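Local coordinates for protein LRIM1 (Anopheles gambiae, PDB 3O53) that forms a heterodimeric complex with the leucine-rich repeat protein APL1C that regulates complement-like immunity in the mosquito, seen here as its leucine-rich repeat domain, at residues Ile125-Ala128 and Asn129-Ile132; Arg136-Glu140 and Gly141-Arg145; Gln265-Ala268 and Lys269-Lys273. All coordinates share one frame; numbering follows the deposited sequence.

Contact 1 of 3, residues Ile125-Ala128 and Asn129-Ile132; sequences IYLA and NNKI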
ATOM      1  N   ILE A 125       4.066   5.819  -3.709  1.00 29.06           N
ATOM      2  CA  ILE A 125       4.804   4.554  -3.709  1.00 29.36           C
ATOM      3  C   ILE A 125       3.880   3.391  -4.049  1.00 29.17           C
ATOM      4  O   ILE A 125       2.914   3.130  -3.340  1.00 32.27           O
ATOM      5  CB  ILE A 125       5.437   4.293  -2.334  1.00 27.77           C
ATOM      6  CG1 ILE A 125       6.527   5.337  -2.053  1.00 32.97           C
ATOM      7  CG2 ILE A 125       6.007   2.855  -2.261  1.00 25.73           C
ATOM      8  CD1 ILE A 125       7.023   5.342  -0.612  1.00 32.31           C
ATOM      9  N   TYR A 126       4.191   2.701  -5.143  1.00 26.34           N
ATOM     10  CA  TYR A 126       3.366   1.614  -5.642  1.00 30.79           C
ATOM     11  C   TYR A 126       4.132   0.307  -5.531  1.00 27.63           C
ATOM     12  O   TYR A 126       5.007   0.046  -6.336  1.00 25.06           O
ATOM     13  CB  TYR A 126       3.001   1.865  -7.110  1.00 31.34           C
ATOM     14  CG  TYR A 126       2.172   3.107  -7.325  1.00 32.96           C
ATOM     15  CD1 TYR A 126       0.790   3.036  -7.377  1.00 38.84           C
ATOM     16  CD2 TYR A 126       2.769   4.355  -7.471  1.00 35.31           C
ATOM     17  CE1 TYR A 126       0.016   4.171  -7.577  1.00 45.01           C
ATOM     18  CE2 TYR A 126       1.997   5.503  -7.673  1.00 39.98           C
ATOM     19  CZ  TYR A 126       0.626   5.397  -7.720  1.00 45.12           C
ATOM     20  OH  TYR A 126      -0.153   6.520  -7.911  1.00 46.71           O
ATOM     21  N   LEU A 127       3.787  -0.514  -4.542  1.00 22.57           N
ATOM     22  CA  LEU A 127       4.514  -1.749  -4.284  1.00 24.84           C
ATOM     23  C   LEU A 127       3.608  -2.983  -4.246  1.00 28.06           C
ATOM     24  O   LEU A 127       3.905  -3.956  -3.550  1.00 28.44           O
ATOM     25  CB  LEU A 127       5.256  -1.638  -2.944  1.00 22.38           C
ATOM     26  CG  LEU A 127       6.485  -0.720  -2.939  1.00 26.41           C
ATOM     27  CD1 LEU A 127       6.933  -0.426  -1.495  1.00 25.07           C
ATOM     28  CD2 LEU A 127       7.614  -1.349  -3.750  1.00 27.12           C
ATOM     29  N   ALA A 128       2.504  -2.957  -4.977  1.00 23.39           N
ATOM     30  CA  ALA A 128       1.601  -4.102  -4.975  1.00 31.03           C
ATOM     31  C   ALA A 128       2.365  -5.351  -5.408  1.00 33.67           C
ATOM     32  O   ALA A 128       3.250  -5.278  -6.247  1.00 28.63           O
ATOM     33  CB  ALA A 128       0.429  -3.872  -5.901  1.00 29.34           C
ATOM     34  N   ASN A 129       2.017  -6.490  -4.816  1.00 32.05           N
ATOM     35  CA  ASN A 129       2.473  -7.790  -5.297  1.00 26.53           C
ATOM     36  C   ASN A 129       3.983  -7.943  -5.210  1.00 27.14           C
ATOM     37  O   ASN A 129       4.663  -8.088  -6.223  1.00 28.85           O
ATOM     38  CB  ASN A 129       2.017  -8.025  -6.743  1.00 29.48           C
ATOM     39  CG  ASN A 129       2.112  -9.487  -7.140  1.00 34.27           C
ATOM     40  OD1 ASN A 129       2.139 -10.362  -6.278  1.00 28.99           O
ATOM     41  ND2 ASN A 129       2.159  -9.758  -8.438  1.00 32.52           N
ATOM     42  N   ASN A 130       4.495  -7.888  -3.987  1.00 25.26           N
ATOM     43  CA  ASN A 130       5.903  -8.057  -3.727  1.00 29.19           C
ATOM     44  C   ASN A 130       6.061  -9.005  -2.527  1.00 34.55           C
ATOM     45  O   ASN A 130       5.155  -9.778  -2.241  1.00 32.12           O
ATOM     46  CB  ASN A 130       6.551  -6.695  -3.490  1.00 25.22           C
ATOM     47  CG  ASN A 130       6.928  -6.004  -4.788  1.00 32.12           C
ATOM     48  OD1 ASN A 130       7.810  -6.462  -5.506  1.00 28.32           O
ATOM     49  ND2 ASN A 130       6.250  -4.900  -5.100  1.00 27.41           N
ATOM     50  N   LYS A 131       7.196  -8.946  -1.837  1.00 27.32           N
ATOM     51  CA  LYS A 131       7.452  -9.839  -0.707  1.00 32.53           C
ATOM     52  C   LYS A 131       7.682  -9.066   0.591  1.00 26.76           C
ATOM     53  O   LYS A 131       8.476  -9.469   1.426  1.00 27.19           O
ATOM     54  CB  LYS A 131       8.675 -10.718  -0.989  1.00 37.25           C
ATOM     55  CG  LYS A 131       8.657 -11.391  -2.350  1.00 45.48           C
ATOM     56  CD  LYS A 131       7.548 -12.416  -2.460  1.00 62.52           C
ATOM     57  CE  LYS A 131       7.983 -13.778  -1.952  1.00 85.31           C
ATOM     58  NZ  LYS A 131       6.969 -14.827  -2.262  1.00 94.92           N
ATOM     59  N   ILE A 132       6.984  -7.953   0.751  1.00 23.96           N
ATOM     60  CA  ILE A 132       7.121  -7.143   1.945  1.00 25.21           C
ATOM     61  C   ILE A 132       6.402  -7.847   3.099  1.00 23.86           C
ATOM     62  O   ILE A 132       5.248  -8.247   2.970  1.00 20.61           O
ATOM     63  CB  ILE A 132       6.554  -5.719   1.688  1.00 24.55           C
ATOM     64  CG1 ILE A 132       7.476  -4.990   0.699  1.00 32.37           C
ATOM     65  CG2 ILE A 132       6.435  -4.915   2.994  1.00 21.34           C
ATOM     66  CD1 ILE A 132       6.866  -3.749   0.089  1.00 37.47           C
TER

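Contact 2 of 3, residues Arg136-Glu140 and Gly141-Arg145; sequences RDLDE and GCRSR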
ATOM      1  N   ARG A 136       8.591  -1.881   8.340  1.00 24.33           N
ATOM      2  CA  ARG A 136      10.020  -1.544   8.445  1.00 25.23           C
ATOM      3  C   ARG A 136      10.921  -2.171   7.356  1.00 22.13           C
ATOM      4  O   ARG A 136      12.118  -1.922   7.330  1.00 26.13           O
ATOM      5  CB  ARG A 136      10.557  -1.898   9.835  1.00 24.55           C
ATOM      6  CG  ARG A 136      10.056  -0.971  10.926  1.00 30.71           C
ATOM      7  CD  ARG A 136      10.426  -1.515  12.295  1.00 34.75           C
ATOM      8  NE  ARG A 136       9.784  -2.798  12.547  1.00 32.81           N
ATOM      9  CZ  ARG A 136      10.195  -3.684  13.446  1.00 33.41           C
ATOM     10  NH1 ARG A 136      11.282  -3.460  14.185  1.00 28.57           N
ATOM     11  NH2 ARG A 136       9.533  -4.820  13.586  1.00 30.41           N
ATOM     12  N   ASP A 137      10.363  -2.988   6.464  1.00 23.19           N
ATOM     13  CA  ASP A 137      11.072  -3.328   5.222  1.00 22.81           C
ATOM     14  C   ASP A 137      11.318  -2.067   4.378  1.00 25.71           C
ATOM     15  O   ASP A 137      12.244  -2.015   3.565  1.00 30.81           O
ATOM     16  CB  ASP A 137      10.265  -4.346   4.413  1.00 26.40           C
ATOM     17  CG  ASP A 137      10.297  -5.729   5.033  1.00 29.98           C
ATOM     18  OD1 ASP A 137      11.091  -5.950   5.967  1.00 27.62           O
ATOM     19  OD2 ASP A 137       9.544  -6.596   4.577  1.00 27.59           O
ATOM     20  N   LEU A 138      10.462  -1.068   4.562  1.00 23.08           N
ATOM     21  CA  LEU A 138      10.682   0.270   4.002  1.00 23.40           C
ATOM     22  C   LEU A 138      11.510   1.059   5.005  1.00 27.70           C
ATOM     23  O   LEU A 138      11.199   1.047   6.189  1.00 25.13           O
ATOM     24  CB  LEU A 138       9.340   0.978   3.781  1.00 26.31           C
ATOM     25  CG  LEU A 138       8.627   0.682   2.459  1.00 33.56           C
ATOM     26  CD1 LEU A 138       8.440  -0.802   2.245  1.00 30.83           C
ATOM     27  CD2 LEU A 138       7.286   1.415   2.410  1.00 31.37           C
ATOM     28  N   ASP A 139      12.566   1.736   4.564  1.00 23.95           N
ATOM     29  CA  ASP A 139      13.371   2.487   5.526  1.00 27.25           C
ATOM     30  C   ASP A 139      12.632   3.768   5.880  1.00 31.82           C
ATOM     31  O   ASP A 139      11.529   4.013   5.375  1.00 27.88           O
ATOM     32  CB  ASP A 139      14.810   2.728   5.036  1.00 30.62           C
ATOM     33  CG  ASP A 139      14.921   3.843   4.026  1.00 38.07           C
ATOM     34  OD1 ASP A 139      13.886   4.321   3.506  1.00 35.94           O
ATOM     35  OD2 ASP A 139      16.071   4.236   3.746  1.00 36.08           O
ATOM     36  N   GLU A 140      13.197   4.564   6.777  1.00 28.11           N
ATOM     37  CA  GLU A 140      12.447   5.685   7.335  1.00 30.53           C
ATOM     38  C   GLU A 140      12.217   6.763   6.278  1.00 29.98           C
ATOM     39  O   GLU A 140      11.163   7.401   6.259  1.00 28.58           O
ATOM     40  CB  GLU A 140      13.131   6.219   8.605  1.00 32.61           C
ATOM     41  CG  GLU A 140      12.979   5.225   9.777  1.00 35.17           C
ATOM     42  CD  GLU A 140      13.755   5.611  11.036  1.00 34.58           C
ATOM     43  OE1 GLU A 140      14.242   6.747  11.124  1.00 36.52           O
ATOM     44  OE2 GLU A 140      13.857   4.772  11.951  1.00 34.99           O
ATOM     45  N   GLY A 141      13.174   6.922   5.371  1.00 32.78           N
ATOM     46  CA  GLY A 141      13.000   7.813   4.238  1.00 30.76           C
ATOM     47  C   GLY A 141      11.774   7.435   3.421  1.00 37.37           C
ATOM     48  O   GLY A 141      10.983   8.297   3.037  1.00 32.39           O
ATOM     49  N   CYS A 142      11.601   6.138   3.177  1.00 34.97           N
ATOM     50  CA  CYS A 142      10.462   5.645   2.404  1.00 31.77           C
ATOM     51  C   CYS A 142       9.142   5.789   3.151  1.00 28.85           C
ATOM     52  O   CYS A 142       8.080   5.671   2.550  1.00 32.66           O
ATOM     53  CB  CYS A 142      10.662   4.170   2.031  1.00 34.41           C
ATOM     54  SG  CYS A 142      11.970   3.894   0.830  1.00 43.80           S
ATOM     55  N   ARG A 143       9.200   6.036   4.456  1.00 24.92           N
ATOM     56  CA  ARG A 143       7.978   6.210   5.235  1.00 25.48           C
ATOM     57  C   ARG A 143       7.731   7.670   5.628  1.00 26.48           C
ATOM     58  O   ARG A 143       6.843   7.955   6.431  1.00 31.30           O
ATOM     59  CB  ARG A 143       7.998   5.285   6.476  1.00 24.17           C
ATOM     60  CG  ARG A 143       7.796   3.817   6.095  1.00 24.62           C
ATOM     61  CD  ARG A 143       7.830   2.868   7.285  1.00 25.98           C
ATOM     62  NE  ARG A 143       9.196   2.478   7.631  1.00 24.08           N
ATOM     63  CZ  ARG A 143       9.770   2.691   8.814  1.00 30.87           C
ATOM     64  NH1 ARG A 143       9.108   3.299   9.792  1.00 30.96           N
ATOM     65  NH2 ARG A 143      11.016   2.290   9.026  1.00 25.07           N
ATOM     66  N   SER A 144       8.500   8.587   5.040  1.00 27.05           N
ATOM     67  CA  SER A 144       8.347  10.020   5.313  1.00 32.36           C
ATOM     68  C   SER A 144       7.673  10.757   4.164  1.00 30.74           C
ATOM     69  O   SER A 144       8.091  10.643   3.011  1.00 28.18           O
ATOM     70  CB  SER A 144       9.708  10.683   5.568  1.00 38.60           C
ATOM     71  OG  SER A 144      10.442  10.005   6.572  1.00 45.99           O
ATOM     72  N   ARG A 145       6.650  11.544   4.502  1.00 28.55           N
ATOM     73  CA  ARG A 145       5.988  12.424   3.544  1.00 34.60           C
ATOM     74  C   ARG A 145       5.396  11.635   2.383  1.00 29.92           C
ATOM     75  O   ARG A 145       5.284  12.124   1.257  1.00 29.56           O
ATOM     76  CB  ARG A 145       6.957  13.509   3.051  1.00 44.92           C
ATOM     77  CG  ARG A 145       7.487  14.387   4.185  1.00 50.91           C
ATOM     78  CD  ARG A 145       8.206  15.630   3.680  1.00 63.28           C
ATOM     79  NE  ARG A 145       7.398  16.367   2.713  1.00 83.44           N
ATOM     80  CZ  ARG A 145       6.346  17.120   3.025  1.00 88.09           C
ATOM     81  NH1 ARG A 145       5.958  17.243   4.288  1.00 78.75           N
ATOM     82  NH2 ARG A 145       5.675  17.748   2.071  1.00 95.00           N
TER
HETATM   83  O   HOH W   1      16.023   6.186   5.764  1.00 34.55           O
HETATM   84  O   HOH W   2      12.452   2.473  11.556  1.00 29.51           O

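Contact 3 of 3, residues Gln265-Ala268 and Lys269-Lys273; sequences QTVA and KQTVK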
ATOM      1  N   GLN A 265     -23.925   3.905  10.627  1.00 29.77           N
ATOM      2  CA  GLN A 265     -24.801   2.770  10.363  1.00 38.31           C
ATOM      3  C   GLN A 265     -25.490   2.954   9.014  1.00 39.60           C
ATOM      4  O   GLN A 265     -25.695   1.995   8.268  1.00 35.41           O
ATOM      5  CB  GLN A 265     -25.849   2.609  11.464  1.00 42.11           C
ATOM      6  CG  GLN A 265     -26.744   1.395  11.259  1.00 47.91           C
ATOM      7  CD  GLN A 265     -27.749   1.201  12.378  1.00 53.44           C
ATOM      8  OE1 GLN A 265     -27.512   1.599  13.517  1.00 50.55           O
ATOM      9  NE2 GLN A 265     -28.877   0.574  12.057  1.00 54.39           N
ATOM     10  N   THR A 266     -25.845   4.200   8.717  1.00 32.88           N
ATOM     11  CA  THR A 266     -26.512   4.549   7.473  1.00 39.61           C
ATOM     12  C   THR A 266     -25.554   4.424   6.294  1.00 44.64           C
ATOM     13  O   THR A 266     -25.927   3.950   5.220  1.00 36.18           O
ATOM     14  CB  THR A 266     -27.040   5.989   7.546  1.00 43.68           C
ATOM     15  OG1 THR A 266     -28.011   6.072   8.596  1.00 44.00           O
ATOM     16  CG2 THR A 266     -27.661   6.420   6.214  1.00 35.99           C
ATOM     17  N   VAL A 267     -24.310   4.843   6.506  1.00 43.49           N
ATOM     18  CA  VAL A 267     -23.290   4.740   5.471  1.00 43.19           C
ATOM     19  C   VAL A 267     -22.996   3.270   5.170  1.00 31.54           C
ATOM     20  O   VAL A 267     -22.786   2.902   4.025  1.00 34.51           O
ATOM     21  CB  VAL A 267     -21.989   5.467   5.874  1.00 38.79           C
ATOM     22  CG1 VAL A 267     -20.881   5.183   4.864  1.00 34.22           C
ATOM     23  CG2 VAL A 267     -22.234   6.969   5.996  1.00 35.80           C
ATOM     24  N   ALA A 268     -23.008   2.439   6.201  1.00 31.86           N
ATOM     25  CA  ALA A 268     -22.775   1.006   6.051  1.00 30.42           C
ATOM     26  C   ALA A 268     -23.855   0.383   5.172  1.00 33.75           C
ATOM     27  O   ALA A 268     -23.564  -0.401   4.272  1.00 31.50           O
ATOM     28  CB  ALA A 268     -22.772   0.331   7.406  1.00 25.99           C
ATOM     29  N   LYS A 269     -25.111   0.714   5.445  1.00 31.80           N
ATOM     30  CA  LYS A 269     -26.198   0.178   4.641  1.00 35.99           C
ATOM     31  C   LYS A 269     -26.075   0.630   3.187  1.00 32.64           C
ATOM     32  O   LYS A 269     -26.200  -0.177   2.271  1.00 33.15           O
ATOM     33  CB  LYS A 269     -27.553   0.600   5.209  1.00 41.41           C
ATOM     34  CG  LYS A 269     -28.732   0.165   4.356  1.00 58.21           C
ATOM     35  CD  LYS A 269     -29.990   0.946   4.720  1.00 88.45           C
ATOM     36  CE  LYS A 269     -29.838   2.435   4.414  1.00101.59           C
ATOM     37  NZ  LYS A 269     -31.023   3.232   4.838  1.00109.61           N
ATOM     38  N   GLN A 270     -25.849   1.919   2.973  1.00 29.86           N
ATOM     39  CA  GLN A 270     -25.725   2.446   1.616  1.00 36.34           C
ATOM     40  C   GLN A 270     -24.565   1.792   0.879  1.00 34.00           C
ATOM     41  O   GLN A 270     -24.640   1.522  -0.321  1.00 29.19           O
ATOM     42  CB  GLN A 270     -25.516   3.962   1.639  1.00 38.34           C
ATOM     43  CG  GLN A 270     -26.767   4.743   1.992  1.00 52.69           C
ATOM     44  CD  GLN A 270     -26.494   6.219   2.182  1.00 68.73           C
ATOM     45  OE1 GLN A 270     -25.407   6.613   2.602  1.00 71.12           O
ATOM     46  NE2 GLN A 270     -27.486   7.045   1.878  1.00 78.54           N
ATOM     47  N   THR A 271     -23.478   1.560   1.600  1.00 31.03           N
ATOM     48  CA  THR A 271     -22.299   0.933   1.016  1.00 30.50           C
ATOM     49  C   THR A 271     -22.619  -0.473   0.528  1.00 30.97           C
ATOM     50  O   THR A 271     -22.261  -0.836  -0.593  1.00 34.36           O
ATOM     51  CB  THR A 271     -21.130   0.885   2.027  1.00 27.09           C
ATOM     52  OG1 THR A 271     -20.716   2.220   2.329  1.00 29.00           O
ATOM     53  CG2 THR A 271     -19.925   0.126   1.436  1.00 29.02           C
ATOM     54  N   VAL A 272     -23.305  -1.259   1.356  1.00 29.66           N
ATOM     55  CA  VAL A 272     -23.694  -2.612   0.951  1.00 32.99           C
ATOM     56  C   VAL A 272     -24.660  -2.551  -0.240  1.00 37.99           C
ATOM     57  O   VAL A 272     -24.506  -3.292  -1.209  1.00 40.94           O
ATOM     58  CB  VAL A 272     -24.335  -3.403   2.107  1.00 34.57           C
ATOM     59  CG1 VAL A 272     -24.802  -4.761   1.620  1.00 40.03           C
ATOM     60  CG2 VAL A 272     -23.345  -3.559   3.270  1.00 35.96           C
ATOM     61  N   LYS A 273     -25.637  -1.653  -0.185  1.00 32.64           N
ATOM     62  CA  LYS A 273     -26.587  -1.522  -1.292  1.00 36.83           C
ATOM     63  C   LYS A 273     -25.859  -1.236  -2.603  1.00 37.68           C
ATOM     64  O   LYS A 273     -26.092  -1.890  -3.615  1.00 41.41           O
ATOM     65  CB  LYS A 273     -27.600  -0.405  -1.030  1.00 39.20           C
ATOM     66  CG  LYS A 273     -28.764  -0.438  -2.011  1.00 50.04           C
ATOM     67  CD  LYS A 273     -29.668   0.772  -1.869  1.00 73.68           C
ATOM     68  CE  LYS A 273     -30.790   0.737  -2.903  1.00 91.65           C
ATOM     69  NZ  LYS A 273     -31.583   1.996  -2.935  1.00 97.32           N
TER

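Contact 1 of 3, residues Ile125-Ala128 and Asn129-Ile132
Asn130 turns its side-chain amide back beneath the bend of the chain and gives a hydrogen from ND2 to the backbone O of Leu127, 3.0 Å away and nearly straight at 169°. The acceptor lies almost in the amide plane of Asn130, whereas ND2 stands well above the carbonyl plane of Leu127. With CG beside its own backbone N and anti to the carbonyl carbon (chi1 -84°), the amide is carried back along the chain toward Leu127. ND2 also passes 3.2 Å from Ala128 O, at an angle too poor for a bond. The same amide reaches the preceding coil: ND2 donates to Ala106 O as well, and OD1 accepts from Ile111 N. Leu127 O in turn takes a second hydrogen, from Asn154 ND2 of the following coil.

The apolar part lies beside this bond. Leu127 and Ile132 cross at about a right angle, and their CD1 methyls meet at 3.7 Å; Ile132 CD1 also sits 4.0 Å from Leu127 CB. Both side chains are buried, and Leu127 packs on Ala106 too. The end of the Asn129 side chain leads away from the turn, and its ND2 hydrogen-bonds Asn108 OD1.

Strand 123-126 ends just before this turn, and the sequence fits the closing part of the leucine-rich repeat consensus, LxxNxL, with Ile132 in its last place and Asn130 in that of the ladder asparagine. Since both ends of its buried amide are bonded to backbone atoms, the polarity of Asn130 is paid for inside the solenoid, and its rotation is fixed with ND2 toward the carbonyls.

Contact 2 of 3, residues Arg136-Glu140 and Gly141-Arg145
Arg143 folds its guanidinium back over the turn and holds Leu138 O side-on with two nitrogens, NE at 2.9 Å and NH2 at 3.1 Å. The oxygen lies practically in the guanidinium plane. NH2 approaches it in the carbonyl plane, while NE stands above that plane. The side chain runs straight to CD and then bends at chi3 (-85°), which swings NE and NH2 round to the carbonyl. Arg136 CG sits over one face of the group and Glu140 CA over the opposite one, and NH1 goes on to Glu163 O in the next coil. No direct salt bridge joins Glu140 to this arginine; a water accepts from Arg143 NH2 and donates to Glu140 OE2.

Asp139 differs in its first torsion: CG stands between the backbone N and the carbonyl carbon (chi1 78°), which brings OD1 forward to accept from Cys142 N at 2.9 Å, nearly along the C-O axis of the carboxylate. OD1 also accepts from Cys116 N, and a water bridges OD2, weakly, to Gly141 N.

Glu140 O is shared from opposite faces of its plane, by Arg143 N at 3.0 Å on one and by the hydroxyl of Ser144, which donates at 2.7 Å, on the other. Underneath, Leu138 CB rests 3.9 Å from Cys142 CB, and Cys142 SG closes the disulfide to Cys116 of strand 113-116. The Asp139 carboxylate thus serves the backbone N three residues on, within a connecting loop between strands 123-126 and 146-150 of the leucine-rich repeat solenoid, tied by its disulfide to the coil before.

Contact 3 of 3, residues Gln265-Ala268 and Lys269-Lys273
Thr271 leans against the turn of helix behind it and bonds Val267 O through its side chain as well as its backbone. Starting at CB, the first neighbour is that same oxygen at 3.3 Å, with Ala268 O a little farther at 3.6 Å. From CB the hydroxyl branch turns back beside the backbone N (chi1 -65°), and OG1 donates to Val267 O at 2.8 Å. Thr271 N reaches the oxygen at 2.9 Å from the opposite face of the carbonyl plane, tilted moderately from it, whereas OG1 stands higher above the plane. OG1 also passes 3.9 Å from Val267 CG1, the two side chains lying aslant. The hydroxyl has a further partner in Phe242 N, so it joins the helix to strand 241-243. The side chain also touches His241 and Asp243.

Helix 262-276 belongs to the C-terminal end of the leucine-rich repeat domain, after strand 241-243, the last strand of the solenoid, and the intervening helix 251-259. Here its buried side is turned to that strand: Val267 and Ala268 both pack on Phe242. The bond from OG1 to the carbonyl four residues back is the common way for a threonine within a helix to satisfy its hydroxyl.

The backbone around it keeps the ordinary i to i+4 pattern, for instance Gln270 N to Thr266 O at 3.0 Å and 169°. On the exposed side Gln270 projects outward from the helix, extended beyond CG, its CG passing 3.4 Å from Thr266 O. Val272 brings CG2 to 3.3 Å from Ala268 O, and its side chain reaches Arg245 and Ala293.

The three contacts follow one another along the chain. Contact 1 starts at the end of strand 123-126 and runs into the loop that leads to strand 146-150; contact 2 sits later in that same connection, so both belong to one coil of the solenoid. Their centres are about 13 Å apart and they touch: Leu138 CD1 meets the CD1 methyls of Leu127 and Ile132, each at 4.0 Å, joining the two in a shared apolar interior. Contact 3 lies in helix 262-276 near the C-terminal end of the domain, its centre about 31 Å from that of contact 1 and about 35 Å from that of contact 2. The first two thus build the middle of the solenoid, the third its end.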